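Local coordinates for uncharacterized protein (Bacillus thuringiensis serovar kurstaki, PDB 4XE7) that probably polymerises into actin-like filaments that segregate plasmid DNA, as other bacterial ParM proteins do, at residues V2-G13 and L408-L416; F26-F36 and S133-I141. All blocks are in the same frame, centred on the assembly; numbering follows the deposited sequence.

Interaction 1: V2-G13 and L408-L416; sequences VEQMLSKNMLLG and LIANLLEQL
V2 and M5, on the short helix 2-7, and L12, on the extended chain that follows, pack against one side of helix 408-416. The axes of the two helical segments pass 11.7 Å apart at 105°, so the N-terminal helix lies nearly square across the other, and the backbones draw closer at G13, where G13 CA is 5.1 Å from L408 CA. L12 buries more surface here than any other residue of the two segments. L12 CD1 runs alongside N411 and Q415 in the opposite sense and meets Q415 CG at 3.6 Å, while the CD2 branch crosses L412 at about a right angle. M5 sends its chain out with CG anti to the backbone N (chi1 -176°) and bends at the sulfur, which sits beside Q415 CB and brings M5 CE to 3.6 Å from L412 CD1. Farther along, V2 CG2 touches the end methyl L416 CD2 at 4.0 Å. The one hydrogen bond across this interface runs from N411 ND2 to G13 O (2.9 Å, 158° at the hydrogen), with the donor in the carbonyl plane and the acceptor close to the amide plane. N411 ND2 also binds P149 O, so the buried amide group ties the helix to strands 13-17 and 145-154. The arrangement is a C-terminal helix packed against the central sheet of an actin-like domain, with the N-terminal helix laid over its far end.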
loop_
_atom_site.group_PDB
_atom_site.type_symbol
_atom_site.label_atom_id
_atom_site.label_comp_id
_atom_site.label_asym_id
_atom_site.label_seq_id
_atom_site.Cartn_x
_atom_site.Cartn_y
_atom_site.Cartn_z
ATOM N N VAL A 2 -9.234 -20.805 -13.595
ATOM C CA VAL A 2 -8.914 -20.007 -12.416
ATOM C C VAL A 2 -9.962 -20.267 -11.344
ATOM O O VAL A 2 -9.642 -20.396 -10.162
ATOM C CB VAL A 2 -8.829 -18.511 -12.749
ATOM C CG1 VAL A 2 -8.809 -17.681 -11.471
ATOM C CG2 VAL A 2 -7.587 -18.241 -13.624
ATOM N N GLU A 3 -11.214 -20.383 -11.780
ATOM C CA GLU A 3 -12.314 -20.778 -10.910
ATOM C C GLU A 3 -12.030 -22.027 -10.110
ATOM O O GLU A 3 -12.188 -22.021 -8.904
ATOM C CB GLU A 3 -13.568 -21.024 -11.729
ATOM C CG GLU A 3 -14.470 -19.840 -11.824
ATOM C CD GLU A 3 -15.731 -20.179 -12.575
ATOM O OE1 GLU A 3 -15.715 -20.056 -13.823
ATOM O OE2 GLU A 3 -16.710 -20.606 -11.919
ATOM N N GLN A 4 -11.656 -23.102 -10.810
ATOM C CA GLN A 4 -11.332 -24.381 -10.188
ATOM C C GLN A 4 -10.171 -24.236 -9.222
ATOM O O GLN A 4 -10.171 -24.815 -8.156
ATOM C CB GLN A 4 -10.969 -25.422 -11.243
ATOM C CG GLN A 4 -12.117 -26.086 -11.956
ATOM C CD GLN A 4 -11.616 -27.138 -12.935
ATOM O OE1 GLN A 4 -10.643 -26.914 -13.664
ATOM N NE2 GLN A 4 -12.266 -28.296 -12.946
ATOM N N MET A 5 -9.166 -23.470 -9.626
ATOM C CA MET A 5 -8.007 -23.199 -8.788
ATOM C C MET A 5 -8.427 -22.558 -7.475
ATOM O O MET A 5 -8.060 -23.034 -6.405
ATOM C CB MET A 5 -7.002 -22.291 -9.531
ATOM C CG MET A 5 -5.697 -22.005 -8.787
ATOM S SD MET A 5 -4.717 -20.665 -9.545
ATOM C CE MET A 5 -5.819 -19.277 -9.307
ATOM N N LEU A 6 -9.194 -21.479 -7.555
ATOM C CA LEU A 6 -9.522 -20.691 -6.369
ATOM C C LEU A 6 -10.503 -21.400 -5.445
ATOM O O LEU A 6 -10.514 -21.149 -4.235
ATOM C CB LEU A 6 -10.090 -19.332 -6.769
ATOM C CG LEU A 6 -9.151 -18.392 -7.528
ATOM C CD1 LEU A 6 -9.890 -17.131 -7.983
ATOM C CD2 LEU A 6 -7.939 -18.054 -6.665
ATOM N N SER A 7 -11.319 -22.295 -5.995
ATOM C CA SER A 7 -12.304 -22.972 -5.157
ATOM C C SER A 7 -11.650 -24.030 -4.256
ATOM O O SER A 7 -12.278 -24.520 -3.320
ATOM C CB SER A 7 -13.406 -23.610 -6.014
ATOM O OG SER A 7 -12.891 -24.668 -6.800
ATOM N N LYS A 8 -10.395 -24.376 -4.524
ATOM C CA LYS A 8 -9.689 -25.357 -3.691
ATOM C C LYS A 8 -9.186 -24.746 -2.379
ATOM O O LYS A 8 -9.215 -23.529 -2.199
ATOM C CB LYS A 8 -8.516 -25.961 -4.468
ATOM C CG LYS A 8 -8.936 -26.709 -5.711
ATOM C CD LYS A 8 -7.747 -27.243 -6.481
ATOM C CE LYS A 8 -8.221 -28.067 -7.672
ATOM N NZ LYS A 8 -7.282 -27.978 -8.830
ATOM N N ASN A 9 -8.720 -25.591 -1.464
ATOM C CA ASN A 9 -8.169 -25.115 -0.198
ATOM C C ASN A 9 -6.841 -24.400 -0.428
ATOM O O ASN A 9 -5.763 -24.930 -0.126
ATOM C CB ASN A 9 -7.983 -26.272 0.789
ATOM C CG ASN A 9 -9.305 -26.842 1.279
ATOM O OD1 ASN A 9 -10.368 -26.292 1.009
ATOM N ND2 ASN A 9 -9.239 -27.945 2.008
ATOM N N MET A 10 -6.926 -23.195 -0.983
ATOM C CA MET A 10 -5.733 -22.453 -1.352
ATOM C C MET A 10 -5.993 -20.957 -1.317
ATOM O O MET A 10 -7.138 -20.506 -1.448
ATOM C CB MET A 10 -5.250 -22.869 -2.748
ATOM C CG MET A 10 -6.154 -22.356 -3.878
ATOM S SD MET A 10 -5.626 -20.748 -4.533
ATOM C CE MET A 10 -3.930 -21.183 -5.000
ATOM N N LEU A 11 -4.914 -20.206 -1.127
ATOM C CA LEU A 11 -4.932 -18.758 -1.189
ATOM C C LEU A 11 -3.904 -18.348 -2.234
ATOM O O LEU A 11 -2.745 -18.776 -2.179
ATOM C CB LEU A 11 -4.610 -18.134 0.174
ATOM C CG LEU A 11 -4.390 -16.616 0.216
ATOM C CD1 LEU A 11 -5.695 -15.821 -0.056
ATOM C CD2 LEU A 11 -3.757 -16.207 1.545
ATOM N N LEU A 12 -4.332 -17.544 -3.198
ATOM C CA LEU A 12 -3.406 -17.020 -4.189
ATOM C C LEU A 12 -3.120 -15.550 -3.881
ATOM O O LEU A 12 -3.968 -14.700 -4.116
ATOM C CB LEU A 12 -3.971 -17.176 -5.599
ATOM C CG LEU A 12 -2.948 -16.869 -6.694
ATOM C CD1 LEU A 12 -1.947 -18.030 -6.844
ATOM C CD2 LEU A 12 -3.615 -16.528 -8.022
ATOM N N GLY A 13 -1.936 -15.258 -3.339
ATOM C CA GLY A 13 -1.586 -13.897 -2.979
ATOM C C GLY A 13 -0.234 -13.407 -3.474
ATOM O O GLY A 13 0.567 -14.167 -4.051
ATOM N N LEU A 408 1.285 -10.878 -7.040
ATOM C CA LEU A 408 0.074 -11.685 -7.213
ATOM C C LEU A 408 -0.098 -12.128 -8.677
ATOM O O LEU A 408 -0.331 -13.305 -8.955
ATOM C CB LEU A 408 -1.170 -10.910 -6.741
ATOM C CG LEU A 408 -2.550 -11.527 -7.024
ATOM C CD1 LEU A 408 -2.686 -12.940 -6.443
ATOM C CD2 LEU A 408 -3.678 -10.632 -6.508
ATOM N N ILE A 409 0.016 -11.186 -9.610
ATOM C CA ILE A 409 -0.085 -11.518 -11.037
ATOM C C ILE A 409 0.981 -12.550 -11.463
ATOM O O ILE A 409 0.678 -13.501 -12.194
ATOM C CB ILE A 409 0.036 -10.248 -11.905
ATOM C CG1 ILE A 409 -1.162 -9.325 -11.647
ATOM C CG2 ILE A 409 0.128 -10.589 -13.399
ATOM C CD1 ILE A 409 -0.875 -7.863 -11.937
ATOM N N ALA A 410 2.215 -12.362 -11.002
ATOM C CA ALA A 410 3.287 -13.313 -11.266
ATOM C C ALA A 410 2.903 -14.673 -10.706
ATOM O O ALA A 410 3.109 -15.703 -11.351
ATOM C CB ALA A 410 4.613 -12.835 -10.654
ATOM N N ASN A 411 2.319 -14.668 -9.510
ATOM C CA ASN A 411 1.887 -15.911 -8.874
ATOM C C ASN A 411 0.794 -16.638 -9.672
ATOM O O ASN A 411 0.841 -17.853 -9.821
ATOM C CB ASN A 411 1.402 -15.630 -7.453
ATOM C CG ASN A 411 1.532 -16.843 -6.541
ATOM O OD1 ASN A 411 2.018 -17.902 -6.955
ATOM N ND2 ASN A 411 1.100 -16.693 -5.294
ATOM N N LEU A 412 -0.188 -15.895 -10.180
ATOM C CA LEU A 412 -1.244 -16.489 -10.999
ATOM C C LEU A 412 -0.652 -17.094 -12.270
ATOM O O LEU A 412 -0.945 -18.242 -12.624
ATOM C CB LEU A 412 -2.319 -15.450 -11.351
ATOM C CG LEU A 412 -3.412 -15.951 -12.302
ATOM C CD1 LEU A 412 -4.120 -17.167 -11.721
ATOM C CD2 LEU A 412 -4.420 -14.849 -12.613
ATOM N N LEU A 413 0.201 -16.328 -12.948
ATOM C CA LEU A 413 0.839 -16.802 -14.171
ATOM C C LEU A 413 1.665 -18.072 -13.921
ATOM O O LEU A 413 1.631 -19.022 -14.711
ATOM C CB LEU A 413 1.710 -15.703 -14.769
ATOM C CG LEU A 413 0.946 -14.520 -15.367
ATOM C CD1 LEU A 413 1.893 -13.345 -15.630
ATOM C CD2 LEU A 413 0.235 -14.942 -16.650
ATOM N N GLU A 414 2.381 -18.094 -12.807
ATOM C CA GLU A 414 3.116 -19.286 -12.397
ATOM C C GLU A 414 2.205 -20.512 -12.198
ATOM O O GLU A 414 2.522 -21.610 -12.669
ATOM C CB GLU A 414 3.901 -19.001 -11.116
ATOM C CG GLU A 414 4.666 -20.196 -10.581
ATOM C CD GLU A 414 5.598 -20.804 -11.615
ATOM O OE1 GLU A 414 6.219 -20.044 -12.393
ATOM O OE2 GLU A 414 5.701 -22.047 -11.653
ATOM N N GLN A 415 1.074 -20.334 -11.521
ATOM C CA GLN A 415 0.167 -21.466 -11.271
ATOM C C GLN A 415 -0.493 -21.948 -12.560
ATOM O O GLN A 415 -0.716 -23.153 -12.735
ATOM C CB GLN A 415 -0.912 -21.100 -10.245
ATOM C CG GLN A 415 -0.373 -20.475 -8.997
ATOM C CD GLN A 415 0.727 -21.316 -8.386
ATOM O OE1 GLN A 415 0.539 -22.498 -8.145
ATOM N NE2 GLN A 415 1.885 -20.712 -8.152
ATOM N N LEU A 416 -0.805 -21.011 -13.456
ATOM C CA LEU A 416 -1.371 -21.355 -14.753
ATOM C C LEU A 416 -0.341 -22.093 -15.611
ATOM O O LEU A 416 -0.688 -22.947 -16.429
ATOM C CB LEU A 416 -1.852 -20.106 -15.502
ATOM C CG LEU A 416 -3.075 -19.319 -15.015
ATOM C CD1 LEU A 416 -3.244 -18.045 -15.853
ATOM C CD2 LEU A 416 -4.343 -20.167 -15.068
#

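Interaction 2: F26-F36 and S133-I141; sequences FLNEKGNIESF and SMAVAAARI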
loop_
_atom_site.group_PDB
_atom_site.type_symbol
_atom_site.label_atom_id
_atom_site.label_comp_id
_atom_site.label_asym_id
_atom_site.label_seq_id
_atom_site.Cartn_x
_atom_site.Cartn_y
_atom_site.Cartn_z
ATOM N N PHE A 26 -4.547 -10.316 -2.802
ATOM C CA PHE A 26 -4.939 -11.695 -3.092
ATOM C C PHE A 26 -6.207 -11.737 -3.917
ATOM O O PHE A 26 -6.889 -10.725 -4.081
ATOM C CB PHE A 26 -5.127 -12.500 -1.797
ATOM C CG PHE A 26 -6.262 -12.015 -0.935
ATOM C CD1 PHE A 26 -7.485 -12.672 -0.930
ATOM C CD2 PHE A 26 -6.107 -10.897 -0.132
ATOM C CE1 PHE A 26 -8.544 -12.228 -0.129
ATOM C CE2 PHE A 26 -7.164 -10.443 0.666
ATOM C CZ PHE A 26 -8.374 -11.113 0.665
ATOM N N LEU A 27 -6.525 -12.907 -4.452
ATOM C CA LEU A 27 -7.773 -13.053 -5.185
ATOM C C LEU A 27 -8.856 -13.535 -4.232
ATOM O O LEU A 27 -8.704 -14.551 -3.552
ATOM C CB LEU A 27 -7.606 -14.003 -6.367
ATOM C CG LEU A 27 -6.652 -13.456 -7.437
ATOM C CD1 LEU A 27 -6.459 -14.459 -8.578
ATOM C CD2 LEU A 27 -7.179 -12.105 -7.983
ATOM N N ASN A 28 -9.945 -12.778 -4.152
ATOM C CA ASN A 28 -10.986 -13.123 -3.207
ATOM C C ASN A 28 -11.952 -14.097 -3.876
ATOM O O ASN A 28 -11.630 -14.681 -4.919
ATOM C CB ASN A 28 -11.691 -11.865 -2.679
ATOM C CG ASN A 28 -12.347 -11.035 -3.785
ATOM O OD1 ASN A 28 -12.624 -11.529 -4.882
ATOM N ND2 ASN A 28 -12.616 -9.763 -3.480
ATOM N N GLU A 29 -13.132 -14.300 -3.302
ATOM C CA GLU A 29 -14.008 -15.324 -3.871
ATOM C C GLU A 29 -14.663 -14.904 -5.194
ATOM O O GLU A 29 -15.060 -15.747 -5.990
ATOM C CB GLU A 29 -15.056 -15.737 -2.848
ATOM C CG GLU A 29 -14.433 -16.522 -1.705
ATOM C CD GLU A 29 -15.419 -16.826 -0.611
ATOM O OE1 GLU A 29 -15.800 -15.882 0.119
ATOM O OE2 GLU A 29 -15.810 -18.007 -0.490
ATOM N N LYS A 30 -14.753 -13.609 -5.466
ATOM C CA LYS A 30 -15.278 -13.200 -6.768
ATOM C C LYS A 30 -14.145 -13.134 -7.804
ATOM O O LYS A 30 -14.349 -12.707 -8.929
ATOM C CB LYS A 30 -16.012 -11.866 -6.652
ATOM C CG LYS A 30 -16.989 -11.837 -5.482
ATOM C CD LYS A 30 -18.323 -11.193 -5.796
ATOM C CE LYS A 30 -18.390 -9.770 -5.285
ATOM N NZ LYS A 30 -17.377 -8.923 -5.967
ATOM N N GLY A 31 -12.951 -13.575 -7.411
ATOM C CA GLY A 31 -11.798 -13.571 -8.307
ATOM C C GLY A 31 -11.228 -12.188 -8.574
ATOM O O GLY A 31 -10.494 -11.988 -9.554
ATOM N N ASN A 32 -11.577 -11.222 -7.721
ATOM C CA ASN A 32 -11.009 -9.878 -7.818
ATOM C C ASN A 32 -9.814 -9.726 -6.892
ATOM O O ASN A 32 -9.674 -10.481 -5.916
ATOM C CB ASN A 32 -12.050 -8.809 -7.481
ATOM C CG ASN A 32 -13.179 -8.757 -8.488
ATOM O OD1 ASN A 32 -12.970 -8.973 -9.686
ATOM N ND2 ASN A 32 -14.385 -8.459 -8.010
ATOM N N ILE A 33 -8.963 -8.745 -7.191
ATOM C CA ILE A 33 -7.808 -8.458 -6.341
ATOM C C ILE A 33 -8.260 -7.690 -5.113
ATOM O O ILE A 33 -8.874 -6.644 -5.242
ATOM C CB ILE A 33 -6.724 -7.645 -7.092
ATOM C CG1 ILE A 33 -6.272 -8.426 -8.328
ATOM C CG2 ILE A 33 -5.525 -7.334 -6.155
ATOM C CD1 ILE A 33 -5.258 -7.720 -9.178
ATOM N N GLU A 34 -7.960 -8.228 -3.934
ATOM C CA GLU A 34 -8.271 -7.586 -2.660
ATOM C C GLU A 34 -6.965 -7.315 -1.896
ATOM O O GLU A 34 -6.085 -8.169 -1.839
ATOM C CB GLU A 34 -9.221 -8.477 -1.847
ATOM C CG GLU A 34 -9.806 -7.833 -0.617
ATOM C CD GLU A 34 -11.059 -8.552 -0.122
ATOM O OE1 GLU A 34 -11.900 -8.922 -0.965
ATOM O OE2 GLU A 34 -11.187 -8.772 1.100
ATOM N N SER A 35 -6.828 -6.122 -1.331
ATOM C CA SER A 35 -5.577 -5.728 -0.678
ATOM C C SER A 35 -5.796 -5.050 0.656
ATOM O O SER A 35 -6.782 -4.308 0.846
ATOM C CB SER A 35 -4.771 -4.778 -1.566
ATOM O OG SER A 35 -4.431 -5.394 -2.789
ATOM N N PHE A 36 -4.871 -5.312 1.577
ATOM C CA PHE A 36 -4.771 -4.537 2.810
ATOM C C PHE A 36 -3.323 -4.514 3.302
ATOM O O PHE A 36 -2.454 -5.228 2.780
ATOM C CB PHE A 36 -5.706 -5.085 3.891
ATOM C CG PHE A 36 -5.438 -6.518 4.279
ATOM C CD1 PHE A 36 -6.124 -7.556 3.663
ATOM C CD2 PHE A 36 -4.509 -6.823 5.271
ATOM C CE1 PHE A 36 -5.886 -8.876 4.020
ATOM C CE2 PHE A 36 -4.275 -8.145 5.653
ATOM C CZ PHE A 36 -4.957 -9.171 5.007
ATOM N N SER A 133 -1.142 -11.712 7.905
ATOM C CA SER A 133 -1.827 -11.199 6.719
ATOM C C SER A 133 -2.418 -12.363 5.909
ATOM O O SER A 133 -3.566 -12.286 5.437
ATOM C CB SER A 133 -0.885 -10.351 5.850
ATOM O OG SER A 133 0.006 -11.157 5.085
ATOM N N MET A 134 -1.647 -13.443 5.774
ATOM C CA MET A 134 -2.133 -14.670 5.134
ATOM C C MET A 134 -3.380 -15.218 5.825
ATOM O O MET A 134 -4.317 -15.670 5.170
ATOM C CB MET A 134 -1.060 -15.766 5.151
ATOM C CG MET A 134 0.130 -15.547 4.254
ATOM S SD MET A 134 1.349 -16.873 4.462
ATOM C CE MET A 134 2.548 -16.331 3.228
ATOM N N ALA A 135 -3.361 -15.219 7.158
ATOM C CA ALA A 135 -4.471 -15.764 7.948
ATOM C C ALA A 135 -5.731 -14.938 7.811
ATOM O O ALA A 135 -6.832 -15.490 7.759
ATOM C CB ALA A 135 -4.088 -15.868 9.439
ATOM N N VAL A 136 -5.577 -13.622 7.781
ATOM C CA VAL A 136 -6.736 -12.745 7.614
ATOM C C VAL A 136 -7.392 -12.943 6.240
ATOM O O VAL A 136 -8.617 -13.039 6.139
ATOM C CB VAL A 136 -6.367 -11.252 7.804
ATOM C CG1 VAL A 136 -7.593 -10.348 7.535
ATOM C CG2 VAL A 136 -5.846 -11.018 9.222
ATOM N N ALA A 137 -6.586 -13.022 5.188
ATOM C CA ALA A 137 -7.131 -13.275 3.850
ATOM C C ALA A 137 -7.809 -14.631 3.779
ATOM O O ALA A 137 -8.851 -14.790 3.117
ATOM C CB ALA A 137 -6.048 -13.197 2.804
ATOM N N ALA A 138 -7.207 -15.619 4.439
ATOM C CA ALA A 138 -7.780 -16.956 4.410
ATOM C C ALA A 138 -9.128 -16.937 5.140
ATOM O O ALA A 138 -10.110 -17.525 4.669
ATOM C CB ALA A 138 -6.824 -17.969 5.020
ATOM N N ALA A 139 -9.173 -16.229 6.268
ATOM C CA ALA A 139 -10.413 -16.017 7.005
ATOM C C ALA A 139 -11.462 -15.316 6.131
ATOM O O ALA A 139 -12.608 -15.745 6.097
ATOM C CB ALA A 139 -10.154 -15.210 8.271
ATOM N N ARG A 140 -11.056 -14.261 5.415
ATOM C CA ARG A 140 -11.969 -13.503 4.556
ATOM C C ARG A 140 -12.628 -14.347 3.475
ATOM O O ARG A 140 -13.761 -14.101 3.095
ATOM C CB ARG A 140 -11.235 -12.342 3.887
ATOM C CG ARG A 140 -10.875 -11.221 4.830
ATOM C CD ARG A 140 -10.264 -10.053 4.075
ATOM N NE ARG A 140 -10.002 -8.952 4.987
ATOM C CZ ARG A 140 -9.689 -7.730 4.595
ATOM N NH1 ARG A 140 -9.581 -7.470 3.297
ATOM N NH2 ARG A 140 -9.468 -6.780 5.500
ATOM N N ILE A 141 -11.915 -15.335 2.962
ATOM C CA ILE A 141 -12.463 -16.130 1.890
ATOM C C ILE A 141 -12.999 -17.457 2.424
ATOM O O ILE A 141 -13.289 -18.379 1.666
ATOM C CB ILE A 141 -11.419 -16.333 0.778
ATOM C CG1 ILE A 141 -10.321 -17.302 1.203
ATOM C CG2 ILE A 141 -10.801 -14.992 0.414
ATOM C CD1 ILE A 141 -9.281 -17.514 0.127
HETATM O O HOH W 1 -9.074 -4.878 2.025
#
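R140 reaches from the last turn of helix 123-140 to the hairpin formed by strands 21-27 and 33-45, its CD at the edge of the F26 ring and its guanidinium between the E34 carboxylate and the F36 ring. Its chain is extended from CG to NE, which carries the guanidinium group out to the second strand. There R140 NH1 forms a salt bridge with E34 OE2 at 3.0 Å; the carboxylate oxygen uses its anti lone pair, is tilted 25° out of the guanidinium plane, and the bond is bent. NH1 also donates to a water that in turn donates to S35 O, and NH2 pairs with D67 and D69, so carboxylates gather around this one cation. F36 CD1 lies over one face of the guanidinium, offset toward its rim, with the two planes 46° apart. The far end of the F36 ring points at the helix backbone, F36 CZ being 3.4 Å from S133 O and close to V136 CB. F26 is sandwiched: A137 CB sits over the centre of one face, a CH-pi contact with the methyl 3.6 Å from the F26 centroid, and E34 CB covers the opposite face nearer the rim. At the edge of the same ring, F26 CE1 meets I141 CG2 at 3.6 Å. E34 is steadied from its other oxygen, since N28 ND2 donates to E34 OE1 at 2.7 Å in a nearly straight bond of 175°. N28 OD1 accepts from N32 N just past the type I turn N28-G31, so the one side chain joins the loop to the carboxylate. This is alpha-on-beta packing, the end of a helix laid on one face of the hairpin of the second and third strands of the large mixed sheet of the actin-like fold.

In the fold
The centres of interactions 1 and 2 lie 11 Å apart, on the same side of the chain's centre, and both rest on the first strands of the eight-stranded mixed sheet. Along the chain, both segments of interaction 2 fall between residues 2-13 and 408-416, so interaction 1 brings together the two termini around them. The two meet directly: L12 O probably hydrogen-bonds to L27 N, joining the chain just ahead of strand 13-17 to the end of strand 21-27, and L11 packs against F26 and M134. L27 also touches L408. Helices 123-140 and 402-418 are thereby linked through one hairpin, within a domain that is assembled from both ends of the sequence.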